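Local coordinates for T-lymphoma invasion and metastasis-inducing protein 1 (Homo sapiens, PDB 4K2P), which is a signalling protein linked to cell invasion and probably to tight junctions, whose PH-CC-Ex region probably binds phosphoinositides and protein partners, at residues S105-E108 against L109-I113; K142-E145 against Q146-D149; A171-I174 against L175-F179; K222-M225 against G226-G229. The protein carries 5 engineered substitutions. One frame throughout, in Å; residues are numbered along the deposited sequence.

Contact 1 of 4, residues S105-E108 against L109-I113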
loop_
_atom_site.group_PDB
_atom_site.type_symbol
_atom_site.label_atom_id
_atom_site.label_comp_id
_atom_site.label_asym_id
_atom_site.label_seq_id
_atom_site.Cartn_x
_atom_site.Cartn_y
_atom_site.Cartn_z
ATOM N N SER A 105 -15.672 15.379 1.533
ATOM C CA SER A 105 -14.939 16.518 0.991
ATOM C C SER A 105 -13.467 16.194 0.847
ATOM O O SER A 105 -12.991 15.176 1.339
ATOM C CB SER A 105 -15.106 17.753 1.886
ATOM O OG SER A 105 -14.482 17.560 3.143
ATOM N N GLN A 106 -12.743 17.071 0.170
ATOM C CA GLN A 106 -11.313 16.891 -0.018
ATOM C C GLN A 106 -10.591 16.985 1.324
ATOM O O GLN A 106 -9.636 16.250 1.584
ATOM C CB GLN A 106 -10.771 17.935 -1.003
ATOM C CG GLN A 106 -9.276 17.830 -1.264
ATOM C CD GLN A 106 -8.864 16.458 -1.757
ATOM O OE1 GLN A 106 -9.640 15.755 -2.406
ATOM N NE2 GLN A 106 -7.642 16.063 -1.438
ATOM N N THR A 107 -11.059 17.882 2.182
ATOM C CA THR A 107 -10.423 18.096 3.475
ATOM C C THR A 107 -10.530 16.836 4.328
ATOM O O THR A 107 -9.549 16.390 4.915
ATOM C CB THR A 107 -11.051 19.293 4.215
ATOM O OG1 THR A 107 -10.681 20.506 3.552
ATOM C CG2 THR A 107 -10.578 19.360 5.667
ATOM N N GLU A 108 -11.715 16.238 4.360
ATOM C CA GLU A 108 -11.931 15.050 5.168
ATOM C C GLU A 108 -11.174 13.859 4.609
ATOM O O GLU A 108 -10.678 13.018 5.359
ATOM C CB GLU A 108 -13.419 14.734 5.257
ATOM C CG GLU A 108 -13.765 13.724 6.321
ATOM C CD GLU A 108 -13.478 14.218 7.740
ATOM O OE1 GLU A 108 -13.092 15.395 7.932
ATOM O OE2 GLU A 108 -13.659 13.418 8.673
ATOM N N LEU A 109 -11.071 13.794 3.288
ATOM C CA LEU A 109 -10.310 12.737 2.646
ATOM C C LEU A 109 -8.861 12.816 3.099
ATOM O O LEU A 109 -8.271 11.815 3.483
ATOM C CB LEU A 109 -10.410 12.846 1.122
ATOM C CG LEU A 109 -9.615 11.837 0.287
ATOM C CD1 LEU A 109 -10.323 11.611 -1.033
ATOM C CD2 LEU A 109 -8.199 12.314 0.032
ATOM N N GLU A 110 -8.301 14.017 3.070
ATOM C CA GLU A 110 -6.915 14.222 3.464
ATOM C C GLU A 110 -6.726 13.887 4.937
ATOM O O GLU A 110 -5.678 13.404 5.333
ATOM C CB GLU A 110 -6.481 15.666 3.205
ATOM C CG GLU A 110 -6.189 15.991 1.749
ATOM C CD GLU A 110 -6.131 17.493 1.484
ATOM O OE1 GLU A 110 -6.302 18.279 2.441
ATOM O OE2 GLU A 110 -5.904 17.886 0.320
ATOM N N ASN A 111 -7.742 14.143 5.749
ATOM C CA ASN A 111 -7.651 13.838 7.172
ATOM C C ASN A 111 -7.614 12.336 7.431
ATOM O O ASN A 111 -6.926 11.879 8.338
ATOM C CB ASN A 111 -8.811 14.478 7.932
ATOM C CG ASN A 111 -8.620 15.966 8.127
ATOM O OD1 ASN A 111 -7.496 16.471 8.079
ATOM N ND2 ASN A 111 -9.719 16.679 8.353
ATOM N N TRP A 112 -8.359 11.572 6.639
ATOM C CA TRP A 112 -8.359 10.120 6.764
ATOM C C TRP A 112 -7.002 9.566 6.332
ATOM O O TRP A 112 -6.457 8.672 6.978
ATOM C CB TRP A 112 -9.490 9.501 5.935
ATOM C CG TRP A 112 -10.775 9.348 6.692
ATOM C CD1 TRP A 112 -11.930 10.081 6.537
ATOM C CD2 TRP A 112 -11.037 8.408 7.740
ATOM N NE1 TRP A 112 -12.888 9.646 7.432
ATOM C CE2 TRP A 112 -12.365 8.619 8.175
ATOM C CE3 TRP A 112 -10.279 7.406 8.351
ATOM C CZ2 TRP A 112 -12.945 7.862 9.188
ATOM C CZ3 TRP A 112 -10.861 6.663 9.364
ATOM C CH2 TRP A 112 -12.178 6.891 9.768
ATOM N N ILE A 113 -6.446 10.109 5.252
ATOM C CA ILE A 113 -5.154 9.644 4.769
ATOM C C ILE A 113 -4.096 9.927 5.830
ATOM O O ILE A 113 -3.257 9.082 6.125
ATOM C CB ILE A 113 -4.768 10.309 3.428
ATOM C CG1 ILE A 113 -5.665 9.761 2.313
ATOM C CG2 ILE A 113 -3.302 10.031 3.090
ATOM C CD1 ILE A 113 -5.413 10.346 0.951
HETATM O O HOH W 1 -15.198 11.302 8.609
#

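Contact 2 of 4, residues K142-E145 against Q146-D149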
loop_
_atom_site.group_PDB
_atom_site.type_symbol
_atom_site.label_atom_id
_atom_site.label_comp_id
_atom_site.label_asym_id
_atom_site.label_seq_id
_atom_site.Cartn_x
_atom_site.Cartn_y
_atom_site.Cartn_z
ATOM N N LYS A 142 16.597 5.988 4.113
ATOM C CA LYS A 142 18.000 5.964 3.724
ATOM C C LYS A 142 18.457 4.538 3.435
ATOM O O LYS A 142 19.182 4.293 2.468
ATOM C CB LYS A 142 18.875 6.580 4.814
ATOM C CG LYS A 142 18.767 8.096 4.924
ATOM C CD LYS A 142 19.737 8.639 5.965
ATOM C CE LYS A 142 19.578 10.143 6.169
ATOM N NZ LYS A 142 18.388 10.478 7.014
ATOM N N LYS A 143 18.015 3.595 4.256
ATOM C CA LYS A 143 18.418 2.207 4.089
ATOM C C LYS A 143 17.897 1.639 2.786
ATOM O O LYS A 143 18.620 0.936 2.077
ATOM C CB LYS A 143 17.935 1.353 5.259
ATOM C CG LYS A 143 18.769 1.522 6.512
ATOM C CD LYS A 143 18.252 0.644 7.633
ATOM C CE LYS A 143 18.943 0.954 8.950
ATOM N NZ LYS A 143 18.405 0.111 10.056
ATOM N N LEU A 144 16.654 1.969 2.460
ATOM C CA LEU A 144 16.037 1.490 1.236
ATOM C C LEU A 144 16.722 2.056 0.004
ATOM O O LEU A 144 16.854 1.366 -0.992
ATOM C CB LEU A 144 14.548 1.840 1.210
ATOM C CG LEU A 144 13.675 0.874 2.008
ATOM C CD1 LEU A 144 12.330 1.525 2.324
ATOM C CD2 LEU A 144 13.492 -0.421 1.235
ATOM N N GLU A 145 17.134 3.317 0.063
ATOM C CA GLU A 145 17.831 3.943 -1.050
ATOM C C GLU A 145 19.205 3.292 -1.264
ATOM O O GLU A 145 19.670 3.165 -2.399
ATOM C CB GLU A 145 17.979 5.449 -0.821
ATOM C CG GLU A 145 16.655 6.215 -0.856
ATOM C CD GLU A 145 16.831 7.711 -0.631
ATOM O OE1 GLU A 145 17.577 8.102 0.281
ATOM O OE2 GLU A 145 16.219 8.505 -1.375
ATOM N N GLN A 146 19.851 2.883 -0.177
ATOM C CA GLN A 146 21.127 2.181 -0.283
ATOM C C GLN A 146 20.922 0.810 -0.931
ATOM O O GLN A 146 21.707 0.395 -1.784
ATOM C CB GLN A 146 21.783 2.021 1.095
ATOM C CG GLN A 146 22.406 3.297 1.649
ATOM C CD GLN A 146 22.846 3.170 3.107
ATOM O OE1 GLN A 146 22.253 2.425 3.894
ATOM N NE2 GLN A 146 23.905 3.890 3.465
ATOM N N LYS A 147 19.846 0.128 -0.548
ATOM C CA LYS A 147 19.534 -1.190 -1.085
ATOM C C LYS A 147 19.159 -1.109 -2.555
ATOM O O LYS A 147 19.495 -1.999 -3.334
ATOM C CB LYS A 147 18.400 -1.848 -0.288
ATOM C CG LYS A 147 18.870 -2.437 1.038
ATOM C CD LYS A 147 17.785 -3.190 1.797
ATOM C CE LYS A 147 16.764 -2.264 2.411
ATOM N NZ LYS A 147 15.845 -2.986 3.348
ATOM N N ILE A 148 18.488 -0.029 -2.931
ATOM C CA ILE A 148 18.076 0.172 -4.309
ATOM C C ILE A 148 19.303 0.431 -5.170
ATOM O O ILE A 148 19.404 -0.074 -6.283
ATOM C CB ILE A 148 17.075 1.346 -4.432
ATOM C CG1 ILE A 148 15.716 0.934 -3.870
ATOM C CG2 ILE A 148 16.911 1.795 -5.877
ATOM C CD1 ILE A 148 14.784 2.111 -3.582
ATOM N N ASP A 149 20.218 1.239 -4.659
ATOM C CA ASP A 149 21.419 1.578 -5.394
ATOM C C ASP A 149 22.224 0.313 -5.704
ATOM O O ASP A 149 22.675 0.104 -6.831
ATOM C CB ASP A 149 22.269 2.571 -4.599
ATOM C CG ASP A 149 23.484 3.046 -5.375
ATOM O OD1 ASP A 149 23.312 3.522 -6.520
ATOM O OD2 ASP A 149 24.609 2.937 -4.842
HETATM O O HOH W 2 20.875 -0.424 3.445
#

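Contact 3 of 4, residues A171-I174 against L175-F179. Engineered in segment 171-174: A171 (natural residue Lys), A172 (natural residue Lys).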
loop_
_atom_site.group_PDB
_atom_site.type_symbol
_atom_site.label_atom_id
_atom_site.label_comp_id
_atom_site.label_asym_id
_atom_site.label_seq_id
_atom_site.Cartn_x
_atom_site.Cartn_y
_atom_site.Cartn_z
ATOM N N ALA A 171 24.865 -18.505 -18.056
ATOM C CA ALA A 171 24.066 -17.418 -18.597
ATOM C C ALA A 171 22.669 -17.474 -18.012
ATOM O O ALA A 171 22.090 -16.446 -17.639
ATOM C CB ALA A 171 24.011 -17.495 -20.112
ATOM N N ALA A 172 22.142 -18.687 -17.908
ATOM C CA ALA A 172 20.804 -18.879 -17.385
ATOM C C ALA A 172 20.746 -18.390 -15.945
ATOM O O ALA A 172 19.766 -17.785 -15.535
ATOM C CB ALA A 172 20.405 -20.335 -17.469
ATOM N N THR A 173 21.817 -18.629 -15.193
ATOM C CA THR A 173 21.886 -18.204 -13.797
ATOM C C THR A 173 21.821 -16.693 -13.705
ATOM O O THR A 173 21.135 -16.140 -12.840
ATOM C CB THR A 173 23.182 -18.681 -13.102
ATOM O OG1 THR A 173 23.222 -20.112 -13.062
ATOM C CG2 THR A 173 23.261 -18.141 -11.675
ATOM N N ILE A 174 22.544 -16.021 -14.594
ATOM C CA ILE A 174 22.588 -14.571 -14.564
ATOM C C ILE A 174 21.225 -14.014 -14.943
ATOM O O ILE A 174 20.819 -12.983 -14.425
ATOM C CB ILE A 174 23.667 -14.006 -15.488
ATOM C CG1 ILE A 174 25.045 -14.408 -14.969
ATOM C CG2 ILE A 174 23.564 -12.478 -15.565
ATOM C CD1 ILE A 174 26.170 -14.109 -15.923
ATOM N N LEU A 175 20.513 -14.686 -15.839
ATOM C CA LEU A 175 19.206 -14.186 -16.241
ATOM C C LEU A 175 18.243 -14.312 -15.055
ATOM O O LEU A 175 17.502 -13.378 -14.760
ATOM C CB LEU A 175 18.662 -14.931 -17.466
ATOM C CG LEU A 175 17.394 -14.296 -18.060
ATOM C CD1 LEU A 175 17.684 -12.914 -18.646
ATOM C CD2 LEU A 175 16.750 -15.184 -19.116
ATOM N N ASP A 176 18.263 -15.457 -14.378
ATOM C CA ASP A 176 17.499 -15.635 -13.137
ATOM C C ASP A 176 17.774 -14.507 -12.156
ATOM O O ASP A 176 16.849 -13.971 -11.543
ATOM C CB ASP A 176 17.838 -16.964 -12.456
ATOM C CG ASP A 176 17.221 -18.164 -13.149
ATOM O OD1 ASP A 176 16.250 -17.995 -13.914
ATOM O OD2 ASP A 176 17.727 -19.287 -12.929
ATOM N N GLN A 177 19.045 -14.149 -12.004
ATOM C CA GLN A 177 19.422 -13.126 -11.042
ATOM C C GLN A 177 18.903 -11.761 -11.437
ATOM O O GLN A 177 18.486 -10.994 -10.577
ATOM C CB GLN A 177 20.928 -13.060 -10.872
ATOM C CG GLN A 177 21.480 -14.144 -9.988
ATOM C CD GLN A 177 22.982 -14.108 -9.936
ATOM O OE1 GLN A 177 23.636 -14.082 -10.969
ATOM N NE2 GLN A 177 23.537 -14.070 -8.737
ATOM N N ILE A 178 18.911 -11.464 -12.732
ATOM C CA ILE A 178 18.408 -10.187 -13.218
ATOM C C ILE A 178 16.930 -10.065 -12.842
ATOM O O ILE A 178 16.474 -9.015 -12.369
ATOM C CB ILE A 178 18.626 -10.057 -14.741
ATOM C CG1 ILE A 178 20.116 -9.855 -15.020
ATOM C CG2 ILE A 178 17.832 -8.888 -15.334
ATOM C CD1 ILE A 178 20.524 -10.127 -16.445
ATOM N N PHE A 179 16.188 -11.157 -12.992
ATOM C CA PHE A 179 14.769 -11.130 -12.664
ATOM C C PHE A 179 14.549 -11.071 -11.153
ATOM O O PHE A 179 13.556 -10.489 -10.708
ATOM C CB PHE A 179 14.053 -12.337 -13.274
ATOM C CG PHE A 179 14.035 -12.338 -14.792
ATOM C CD1 PHE A 179 14.241 -11.167 -15.516
ATOM C CD2 PHE A 179 13.794 -13.506 -15.485
ATOM C CE1 PHE A 179 14.221 -11.169 -16.900
ATOM C CE2 PHE A 179 13.769 -13.519 -16.874
ATOM C CZ PHE A 179 13.979 -12.344 -17.583
HETATM O O HOH W 3 17.216 -18.478 -16.540
#

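Contact 4 of 4, residues K222-M225 against G226-G229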
loop_
_atom_site.group_PDB
_atom_site.type_symbol
_atom_site.label_atom_id
_atom_site.label_comp_id
_atom_site.label_asym_id
_atom_site.label_seq_id
_atom_site.Cartn_x
_atom_site.Cartn_y
_atom_site.Cartn_z
ATOM N N LYS A 222 2.876 -5.508 -14.770
ATOM C CA LYS A 222 1.946 -4.763 -15.610
ATOM C C LYS A 222 0.907 -5.702 -16.217
ATOM O O LYS A 222 -0.269 -5.357 -16.303
ATOM C CB LYS A 222 2.685 -4.000 -16.705
ATOM C CG LYS A 222 3.302 -2.705 -16.224
ATOM C CD LYS A 222 4.138 -2.056 -17.315
ATOM C CE LYS A 222 4.571 -0.655 -16.915
ATOM N NZ LYS A 222 5.722 -0.192 -17.729
ATOM N N VAL A 223 1.347 -6.887 -16.626
ATOM C CA VAL A 223 0.444 -7.903 -17.150
ATOM C C VAL A 223 -0.596 -8.231 -16.082
ATOM O O VAL A 223 -1.785 -8.316 -16.379
ATOM C CB VAL A 223 1.210 -9.180 -17.589
ATOM C CG1 VAL A 223 0.258 -10.332 -17.873
ATOM C CG2 VAL A 223 2.053 -8.893 -18.828
ATOM N N ALA A 224 -0.158 -8.363 -14.831
ATOM C CA ALA A 224 -1.074 -8.706 -13.736
ATOM C C ALA A 224 -2.073 -7.580 -13.461
ATOM O O ALA A 224 -3.251 -7.828 -13.194
ATOM C CB ALA A 224 -0.296 -9.034 -12.486
ATOM N N MET A 225 -1.606 -6.341 -13.530
ATOM C CA MET A 225 -2.473 -5.190 -13.346
ATOM C C MET A 225 -3.517 -5.145 -14.468
ATOM O O MET A 225 -4.661 -4.737 -14.256
ATOM C CB MET A 225 -1.659 -3.893 -13.315
ATOM C CG MET A 225 -0.941 -3.661 -11.996
ATOM S SD MET A 225 -0.234 -2.005 -11.787
ATOM C CE MET A 225 1.096 -2.054 -12.974
ATOM N N GLY A 226 -3.119 -5.575 -15.663
ATOM C CA GLY A 226 -4.032 -5.624 -16.788
ATOM C C GLY A 226 -5.138 -6.631 -16.528
ATOM O O GLY A 226 -6.306 -6.393 -16.836
ATOM N N ARG A 227 -4.764 -7.756 -15.928
ATOM C CA ARG A 227 -5.720 -8.797 -15.587
ATOM C C ARG A 227 -6.723 -8.273 -14.556
ATOM O O ARG A 227 -7.906 -8.589 -14.618
ATOM C CB ARG A 227 -4.982 -10.032 -15.064
ATOM C CG ARG A 227 -5.876 -11.124 -14.501
ATOM C CD ARG A 227 -5.048 -12.293 -13.978
ATOM N NE ARG A 227 -4.080 -11.851 -12.977
ATOM C CZ ARG A 227 -4.399 -11.462 -11.747
ATOM N NH1 ARG A 227 -5.673 -11.443 -11.364
ATOM N NH2 ARG A 227 -3.445 -11.075 -10.906
ATOM N N LEU A 228 -6.240 -7.469 -13.614
ATOM C CA LEU A 228 -7.087 -6.902 -12.572
ATOM C C LEU A 228 -8.018 -5.802 -13.077
ATOM O O LEU A 228 -9.033 -5.512 -12.446
ATOM C CB LEU A 228 -6.226 -6.327 -11.447
ATOM C CG LEU A 228 -5.493 -7.299 -10.540
ATOM C CD1 LEU A 228 -4.595 -6.516 -9.611
ATOM C CD2 LEU A 228 -6.482 -8.145 -9.766
ATOM N N GLY A 229 -7.674 -5.188 -14.204
ATOM C CA GLY A 229 -8.481 -4.106 -14.735
ATOM C C GLY A 229 -8.170 -2.765 -14.097
ATOM O O GLY A 229 -8.988 -1.848 -14.154
#

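Contact 1 of 4, residues S105-E108 against L109-I113
Q106 and E110, one helical turn apart, approach at a slant with amide and carboxylate planes 80° apart, and Q106 NE2 gives a nearly straight hydrogen bond to E110 OE2 at 3.1 Å. The oxygen lies in the plane of the amide but is itself met from above the carboxylate plane. Q106 reaches it because its CG stands anti to the backbone N (chi1 180°) and the chain then bends at chi2, while E110 runs extended; both are polar residues suited to an exposed flank. On the next flank T107 and N111 lie side by side and point the same way, T107 CG2 resting 3.9 Å from N111 ND2. These residues form the first turns of helix 106-128, the C-terminal helix that closes one end of the PH-domain barrel. S105 is its N-cap: OG accepts from E108 N at 3.3 Å, occupying an amide that has no earlier helical carbonyl to bond. L109, buried, turns its apolar branch to T103 and to A78 of strand 75-78. The carboxylate of E108 stands almost upright to the W112 ring, the planes 87° apart, and a water links them, donating to E108 OE2 at 2.6 Å and accepting from W112 NE1 at 3.1 Å. E108 OE2 also forms a salt bridge with K10, which makes a cation-pi contact with W112. A leucine in place of E108 would probably leave the K10 ammonium without its anionic mate and the water on W112 NE1 without this acceptor. E108 O accepts from W112 N at 3.0 Å.

Contact 2 of 4, residues K142-E145 against Q146-D149
K142 O accepts from Q146 N at 3.1 Å, the first of four successive i to i+4 backbone bonds here; K147 N to K143 O, I148 N to L144 O and D149 N to E145 O follow, so every carbonyl of 142-145 is used by a residue of 146-149. A second polar link runs through water. One molecule donates to K143 O at 3.0 Å and to Q146 OE1 at 3.2 Å, giving that carbonyl a second donor beside K147 N. Q146 has its CG anti to its own carbonyl carbon (chi1 -75°), which lays the extended chain back over the preceding turn and brings OE1 within 3.8 Å of K143 CA. A glutamine suits this exposed place, long enough to reach back and able to accept from water.

The apolar pair is L144 with K147. K147 bends at chi3, and its CE passes obliquely across the L144 methyl CD2 at 3.9 Å, the aliphatic part of the lysine lying against a leucine. Separately, I148 CG1 makes a tight carbon-to-oxygen approach of 3.1 Å to L144 O, the carbonyl that also takes I148 N. Charge is matched beyond these two turns: E145 forms a salt bridge with R196, and D149 with K153 one turn further along. L144 and I148, four residues apart, face helix 168-203 in reverse order, L144 meeting F195 and I148 the earlier F188, as in an antiparallel coiled coil of two helices joined by a short loop, with the E145 to R196 pair bridging them.

Contact 3 of 4, residues A171-I174 against L175-F179
In I174 the branch CG2 stands anti to the backbone N, and in I178 CG1 stands anti to the carbonyl carbon (chi1 -72°), which carries I178 CD1 back along the helix to I174 CG2 at 3.9 Å. The two branched chains cross at a slant, and both touch L162 in the loop that joins helices 133-161 and 168-203; aliphatic residues suit that face.

T173 and Q177 lie side by side on a neighbouring flank, pointing the same way. The methyl CG2 of T173 comes 4.1 Å from Q177 OE1, while T173 OG1 bonds to K169 O. Q177 CG packs 3.5 Å from T173 O, the acceptor of Q177 N at 3.0 Å. An alanine at Q177 would keep that backbone bond but is likely to uncover T173 CG2 and the turn beneath.

At the engineered alanine A172, A172 O accepts from D176 N in a nearly straight bond (174°). A water donates to A172 O and, at 2.8 Å, to D176 OD1, clipping the aspartate to the turn before it. Four successive backbone bonds thus run through the turn and a water serves its polar flank, while I174 and I178 meet each other by apolar contact alone.

Contact 4 of 4, residues K222-M225 against G226-G229
K222 O accepts from G226 N at 2.9 Å, the shortest of the bonds that carry this last part of helix 219-228 toward its end. The helix closes in a Schellman motif, with G229 as the C-prime residue: G229 N reaches G226 O at 3.2 Å, and the positive phi of G229 (83°) turns the chain beyond it so that I230 N returns to M225 O. A side chain at those backbone angles would be jammed against the preceding carbonyl oxygen, which explains the glycine. The bond from G229 N to M225 O is weak, as the chain is already leaving the helical path.

Before that turn the helix is regular, with R227 N on V223 O at 3.1 Å and L228 N on A224 O at 3.0 Å. M225 and L228 are the buried residues: both touch L239 of helix 233-241, and M225 also meets S235, A217 and F231. A long, flexible thioether suits a place with so many neighbours. M225 has its CG anti to its carbonyl carbon and bends at chi3, while L228 sets CG 3.5 Å from A224 O. A224, small enough for close approach, touches L239 as well.

The CG of R227 stands anti to the backbone N (chi1 172°), and a bend at chi3 folds the guanidinium back beside the preceding turn. NH1 bonds to V28 O, joining this helix to strand 27-30 of the PH domain. A224 O lies over one face of the guanidinium, offset to its rim, and R227 NH2 comes 4.1 Å from A224 CB.

Overall arrangement
The four contacts come in series along the chain, each within a single helix. Contact 1 opens helix 106-128 of the PH domain, and helix 133-161, with contact 2, follows next; the centres of contacts 1 and 2 lie about 31 Å apart. Contacts 2 and 3 sit on the two long helices of the coiled coil, about 22 Å between centres, with contact 3 near the connecting loop. Contacts 1 and 3, with centres about 45 Å apart, fall on opposite sides of the chain's centre. Contact 4, about 25 Å from contact 3 between centres, ends helix 219-228. None touches another; helix 219-228, bonded to strand 27-30, joins the CC-Ex part to the PH domain, consistent with one integrated unit.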